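LYND (Lyngbya aestuarii, PDB 4V1T) probably catalyses the ATP-dependent cyclodehydration of cysteine residues in cyanobactin precursor peptides to thiazolines, as a YcaO-family heterocyclase. Local coordinates at residues L157-I169 / W204-E218. Numbering follows the deposited sequence.
With ZN (zinc ion), chain K.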
loop_
_atom_site.group_PDB
_atom_site.type_symbol
_atom_site.label_atom_id
_atom_site.label_comp_id
_atom_site.label_asym_id
_atom_site.label_seq_id
_atom_site.Cartn_x
_atom_site.Cartn_y
_atom_site.Cartn_z
ATOM N N LEU B 157 20.697 25.495 1.662
ATOM C CA LEU B 157 20.683 24.711 2.893
ATOM C C LEU B 157 19.941 25.496 3.967
ATOM O O LEU B 157 20.318 26.625 4.274
ATOM C CB LEU B 157 22.096 24.394 3.374
ATOM C CG LEU B 157 23.183 24.134 2.338
ATOM C CD1 LEU B 157 24.446 23.670 3.039
ATOM C CD2 LEU B 157 22.760 23.102 1.317
ATOM N N THR B 158 18.890 24.900 4.527
ATOM C CA THR B 158 18.072 25.566 5.528
ATOM C C THR B 158 17.956 24.695 6.761
ATOM O O THR B 158 18.254 23.500 6.706
ATOM C CB THR B 158 16.659 25.887 4.999
ATOM O OG1 THR B 158 15.972 26.729 5.940
ATOM C CG2 THR B 158 15.852 24.606 4.755
ATOM N N ASP B 159 17.540 25.310 7.870
ATOM C CA ASP B 159 17.208 24.575 9.092
ATOM C C ASP B 159 15.697 24.379 9.186
ATOM O O ASP B 159 15.216 23.581 9.988
ATOM C CB ASP B 159 17.734 25.308 10.336
ATOM C CG ASP B 159 17.238 26.746 10.434
ATOM O OD1 ASP B 159 16.892 27.343 9.398
ATOM O OD2 ASP B 159 17.196 27.287 11.555
ATOM N N ASP B 160 14.955 25.110 8.358
ATOM C CA ASP B 160 13.506 24.967 8.303
ATOM C C ASP B 160 13.009 25.382 6.931
ATOM O O ASP B 160 13.524 26.341 6.350
ATOM C CB ASP B 160 12.835 25.804 9.402
ATOM C CG ASP B 160 11.404 25.384 9.658
ATOM O OD1 ASP B 160 11.185 24.476 10.489
ATOM O OD2 ASP B 160 10.496 25.962 9.028
ATOM N N TYR B 161 12.003 24.672 6.423
ATOM C CA TYR B 161 11.479 24.942 5.085
ATOM C C TYR B 161 10.518 26.134 5.023
ATOM O O TYR B 161 10.066 26.501 3.945
ATOM C CB TYR B 161 10.800 23.699 4.527
ATOM C CG TYR B 161 11.753 22.774 3.785
ATOM C CD1 TYR B 161 13.017 22.495 4.284
ATOM C CD2 TYR B 161 11.382 22.181 2.588
ATOM C CE1 TYR B 161 13.885 21.646 3.605
ATOM C CE2 TYR B 161 12.241 21.343 1.901
ATOM C CZ TYR B 161 13.487 21.077 2.413
ATOM O OH TYR B 161 14.333 20.234 1.733
ATOM N N LEU B 162 10.219 26.736 6.169
ATOM C CA LEU B 162 9.379 27.935 6.211
ATOM C C LEU B 162 10.177 29.166 6.625
ATOM O O LEU B 162 9.607 30.174 7.042
ATOM C CB LEU B 162 8.188 27.732 7.163
ATOM C CG LEU B 162 7.067 26.801 6.677
ATOM C CD1 LEU B 162 5.994 26.687 7.753
ATOM C CD2 LEU B 162 6.455 27.300 5.375
ATOM N N GLN B 163 11.496 29.100 6.486
ATOM C CA GLN B 163 12.335 30.272 6.721
ATOM C C GLN B 163 11.913 31.404 5.788
ATOM O O GLN B 163 11.919 31.230 4.573
ATOM C CB GLN B 163 13.812 29.945 6.496
ATOM C CG GLN B 163 14.485 29.240 7.664
ATOM C CD GLN B 163 14.797 30.187 8.814
ATOM O OE1 GLN B 163 14.343 31.324 8.831
ATOM N NE2 GLN B 163 15.586 29.720 9.777
ATOM N N PRO B 164 11.549 32.573 6.351
ATOM C CA PRO B 164 11.012 33.658 5.514
ATOM C C PRO B 164 11.942 34.136 4.391
ATOM O O PRO B 164 11.455 34.679 3.409
ATOM C CB PRO B 164 10.740 34.796 6.524
ATOM C CG PRO B 164 11.438 34.414 7.769
ATOM C CD PRO B 164 11.490 32.914 7.780
ATOM N N GLU B 165 13.247 33.928 4.527
ATOM C CA GLU B 165 14.182 34.320 3.483
ATOM C C GLU B 165 13.991 33.495 2.200
ATOM O O GLU B 165 14.355 33.936 1.114
ATOM C CB GLU B 165 15.622 34.172 3.963
ATOM C CG GLU B 165 16.636 34.472 2.864
ATOM C CD GLU B 165 18.061 34.559 3.360
ATOM O OE1 GLU B 165 18.277 34.647 4.589
ATOM O OE2 GLU B 165 18.965 34.542 2.493
ATOM N N LEU B 166 13.425 32.302 2.330
ATOM C CA LEU B 166 13.181 31.461 1.166
ATOM C C LEU B 166 12.186 32.114 0.209
ATOM O O LEU B 166 12.190 31.834 -0.990
ATOM C CB LEU B 166 12.694 30.082 1.592
ATOM C CG LEU B 166 13.703 29.258 2.395
ATOM C CD1 LEU B 166 13.068 27.971 2.873
ATOM C CD2 LEU B 166 14.954 28.957 1.593
ATOM N N ALA B 167 11.347 32.996 0.736
ATOM C CA ALA B 167 10.368 33.685 -0.086
ATOM C C ALA B 167 11.079 34.578 -1.094
ATOM O O ALA B 167 10.712 34.629 -2.268
ATOM C CB ALA B 167 9.428 34.502 0.782
ATOM N N LYS B 168 12.113 35.269 -0.628
ATOM C CA LYS B 168 12.894 36.149 -1.488
ATOM C C LYS B 168 13.692 35.343 -2.516
ATOM O O LYS B 168 13.777 35.711 -3.688
ATOM C CB LYS B 168 13.837 37.008 -0.647
ATOM C CG LYS B 168 14.645 38.003 -1.460
ATOM C CD LYS B 168 15.672 38.716 -0.599
ATOM C CE LYS B 168 16.417 39.778 -1.394
ATOM N NZ LYS B 168 15.538 40.926 -1.775
ATOM N N ILE B 169 14.295 34.252 -2.072
ATOM C CA ILE B 169 15.059 33.414 -2.983
ATOM C C ILE B 169 14.134 32.875 -4.080
ATOM O O ILE B 169 14.492 32.848 -5.262
ATOM C CB ILE B 169 15.743 32.254 -2.236
ATOM C CG1 ILE B 169 16.840 32.809 -1.326
ATOM C CG2 ILE B 169 16.318 31.235 -3.229
ATOM C CD1 ILE B 169 17.531 31.752 -0.479
ATOM N N TRP B 204 8.310 27.663 -4.245
ATOM C CA TRP B 204 8.418 27.487 -2.804
ATOM C C TRP B 204 7.119 27.890 -2.116
ATOM O O TRP B 204 6.775 27.355 -1.063
ATOM C CB TRP B 204 9.581 28.296 -2.246
ATOM C CG TRP B 204 9.596 28.346 -0.753
ATOM C CD1 TRP B 204 10.189 27.451 0.093
ATOM C CD2 TRP B 204 8.980 29.333 0.066
ATOM N NE1 TRP B 204 9.971 27.828 1.400
ATOM C CE2 TRP B 204 9.237 28.982 1.411
ATOM C CE3 TRP B 204 8.233 30.483 -0.199
ATOM C CZ2 TRP B 204 8.782 29.747 2.485
ATOM C CZ3 TRP B 204 7.779 31.244 0.872
ATOM C CH2 TRP B 204 8.056 30.869 2.198
ATOM N N ASP B 205 6.391 28.818 -2.725
ATOM C CA ASP B 205 5.126 29.265 -2.173
ATOM C C ASP B 205 4.055 28.178 -2.295
ATOM O O ASP B 205 3.190 28.052 -1.416
ATOM C CB ASP B 205 4.663 30.545 -2.876
ATOM C CG ASP B 205 3.963 31.502 -1.942
ATOM O OD1 ASP B 205 3.453 31.055 -0.899
ATOM O OD2 ASP B 205 3.929 32.704 -2.259
ATOM N N CYS B 206 4.091 27.420 -3.393
ATOM C CA CYS B 206 3.229 26.241 -3.547
ATOM C C CYS B 206 3.408 25.286 -2.365
ATOM O O CYS B 206 2.445 24.751 -1.823
ATOM C CB CYS B 206 3.530 25.484 -4.850
ATOM S SG CYS B 206 3.115 26.337 -6.383
ATOM N N LEU B 207 4.666 25.075 -1.993
ATOM C CA LEU B 207 5.021 24.207 -0.877
ATOM C C LEU B 207 4.637 24.855 0.460
ATOM O O LEU B 207 4.027 24.221 1.329
ATOM C CB LEU B 207 6.522 23.904 -0.921
ATOM C CG LEU B 207 7.140 23.168 0.261
ATOM C CD1 LEU B 207 6.607 21.754 0.362
ATOM C CD2 LEU B 207 8.648 23.156 0.143
ATOM N N ALA B 208 4.979 26.125 0.619
ATOM C CA ALA B 208 4.722 26.828 1.869
ATOM C C ALA B 208 3.242 26.759 2.250
ATOM O O ALA B 208 2.903 26.582 3.415
ATOM C CB ALA B 208 5.180 28.267 1.759
ATOM N N HIS B 209 2.369 26.880 1.257
ATOM C CA HIS B 209 0.928 26.862 1.479
ATOM C C HIS B 209 0.486 25.529 2.097
ATOM O O HIS B 209 -0.447 25.482 2.877
ATOM C CB HIS B 209 0.189 27.111 0.163
ATOM C CG HIS B 209 -1.277 27.355 0.319
ATOM N ND1 HIS B 209 -2.217 26.352 0.221
ATOM C CD2 HIS B 209 -1.972 28.500 0.544
ATOM C CE1 HIS B 209 -3.425 26.864 0.388
ATOM N NE2 HIS B 209 -3.303 28.167 0.585
ATOM N N ARG B 210 1.160 24.445 1.739
ATOM C CA ARG B 210 0.864 23.150 2.336
ATOM C C ARG B 210 1.524 23.024 3.711
ATOM O O ARG B 210 0.912 22.534 4.661
ATOM C CB ARG B 210 1.339 22.014 1.417
ATOM C CG ARG B 210 0.638 21.935 0.063
ATOM C CD ARG B 210 -0.808 21.482 0.208
ATOM N NE ARG B 210 -1.545 21.628 -1.043
ATOM C CZ ARG B 210 -1.676 20.680 -1.964
ATOM N NH1 ARG B 210 -1.123 19.487 -1.799
ATOM N NH2 ARG B 210 -2.365 20.933 -3.067
ATOM N N LEU B 211 2.773 23.461 3.807
ATOM C CA LEU B 211 3.537 23.363 5.053
ATOM C C LEU B 211 2.879 24.105 6.205
ATOM O O LEU B 211 2.689 23.530 7.276
ATOM C CB LEU B 211 4.955 23.910 4.861
ATOM C CG LEU B 211 5.948 23.050 4.094
ATOM C CD1 LEU B 211 7.281 23.772 3.941
ATOM C CD2 LEU B 211 6.152 21.708 4.778
ATOM N N ARG B 212 2.549 25.377 5.984
ATOM C CA ARG B 212 1.865 26.205 6.989
ATOM C C ARG B 212 0.647 25.477 7.554
ATOM O O ARG B 212 0.422 25.452 8.756
ATOM C CB ARG B 212 1.445 27.552 6.378
ATOM C CG ARG B 212 2.476 28.662 6.535
ATOM C CD ARG B 212 2.426 29.657 5.386
ATOM N NE ARG B 212 3.678 30.399 5.282
ATOM C CZ ARG B 212 4.117 30.997 4.178
ATOM N NH1 ARG B 212 3.409 30.967 3.048
ATOM N NH2 ARG B 212 5.284 31.625 4.200
ATOM N N GLY B 213 -0.122 24.869 6.665
ATOM C CA GLY B 213 -1.322 24.157 7.047
ATOM C C GLY B 213 -1.066 22.894 7.839
ATOM O O GLY B 213 -1.789 22.591 8.787
ATOM N N ASN B 214 -0.037 22.148 7.456
ATOM C CA ASN B 214 0.282 20.896 8.131
ATOM C C ASN B 214 1.132 21.076 9.397
ATOM O O ASN B 214 1.619 20.101 9.964
ATOM C CB ASN B 214 0.982 19.948 7.150
ATOM C CG ASN B 214 0.107 19.601 5.965
ATOM O OD1 ASN B 214 -1.113 19.516 6.089
ATOM N ND2 ASN B 214 0.722 19.395 4.808
ATOM N N ARG B 215 1.316 22.324 9.825
ATOM C CA ARG B 215 2.010 22.629 11.073
ATOM C C ARG B 215 1.106 23.459 11.972
ATOM O O ARG B 215 1.414 24.608 12.292
ATOM C CB ARG B 215 3.298 23.400 10.805
ATOM C CG ARG B 215 4.374 22.644 10.053
ATOM C CD ARG B 215 5.711 23.302 10.324
ATOM N NE ARG B 215 6.759 22.853 9.423
ATOM C CZ ARG B 215 7.870 23.534 9.169
ATOM N NH1 ARG B 215 8.085 24.712 9.748
ATOM N NH2 ARG B 215 8.766 23.042 8.323
ATOM N N GLU B 216 -0.015 22.881 12.376
ATOM C CA GLU B 216 -1.038 23.642 13.087
ATOM C C GLU B 216 -0.585 24.053 14.487
ATOM O O GLU B 216 -0.968 25.118 14.974
ATOM C CB GLU B 216 -2.341 22.848 13.164
ATOM C CG GLU B 216 -2.288 21.655 14.094
ATOM C CD GLU B 216 -1.579 20.472 13.481
ATOM O OE1 GLU B 216 -1.019 20.607 12.368
ATOM O OE2 GLU B 216 -1.580 19.400 14.114
ATOM N N VAL B 217 0.218 23.212 15.136
ATOM C CA VAL B 217 0.773 23.561 16.442
ATOM C C VAL B 217 1.657 24.795 16.317
ATOM O O VAL B 217 1.495 25.767 17.055
ATOM C CB VAL B 217 1.591 22.407 17.046
ATOM C CG1 VAL B 217 2.291 22.854 18.330
ATOM C CG2 VAL B 217 0.695 21.204 17.321
ATOM N N GLU B 218 2.589 24.744 15.373
ATOM C CA GLU B 218 3.478 25.864 15.104
ATOM C C GLU B 218 2.671 27.115 14.765
ATOM O O GLU B 218 2.913 28.187 15.312
ATOM C CB GLU B 218 4.434 25.524 13.955
ATOM C CG GLU B 218 5.487 26.591 13.669
ATOM C CD GLU B 218 6.262 26.338 12.377
ATOM O OE1 GLU B 218 5.768 26.715 11.280
ATOM O OE2 GLU B 218 7.378 25.776 12.455
HETATM ZN ZN ZN K . 3.635 28.621 -6.771
HETATM O O HOH W 1 6.445 31.189 6.350
#
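Trp204, on the first turn of helix 204-213, lies with its indole between Leu166 and Ala167 on one face and Ala208 of its own helix on the opposite one. Leu166 crosses the ring at about a right angle and sets its CB 3.7 Å from the centroid of the Trp204 five-membered ring, in a CH-pi contact. Ala167 CB reaches the far end of the six-membered ring, 3.7 Å from Trp204 CZ3. With CG anti to the backbone N (chi1 170°), the indole of Trp204 swings out from helix 204-213 toward the loop before helix 165-176. There Trp204 NE1 donates to Tyr161 O at 2.9 Å, the acceptor close to the indole plane.

Leu162 is the apolar wedge from that loop. Its CD2 branch packs against Leu211 CB at 3.7 Å and against Ala208, while CD1 lies over a face of the Arg215 guanidinium, 3.5 Å from NH1. Beside it, Tyr161 CB abuts Leu211 CD1, and the ring presents an edge to Leu207 CD2; its hydroxyl bonds to Gly193 O on strand 189-196.

At the far end Arg215 NH1 donates to Asp160 OD2 at 2.8 Å and almost straight (172°); OD2 accepts on its syn lone pair and lies in the guanidinium plane. The carboxylate and guanidinium planes are nevertheless turned 78° apart. The same NH1 bonds Glu218 OE2, and Asp160 OD2 also accepts from Leu162 N, closing an Asx turn.

Cys206, on the same helix, completes the zinc site with Cys203, Cys311 and Cys314, so this packing joins the loop after strand 154-157 to a metal-anchored helix. Arg215, shared between two carboxylates, probably offsets their mutual repulsion and helps keep both ionised in a largely buried setting.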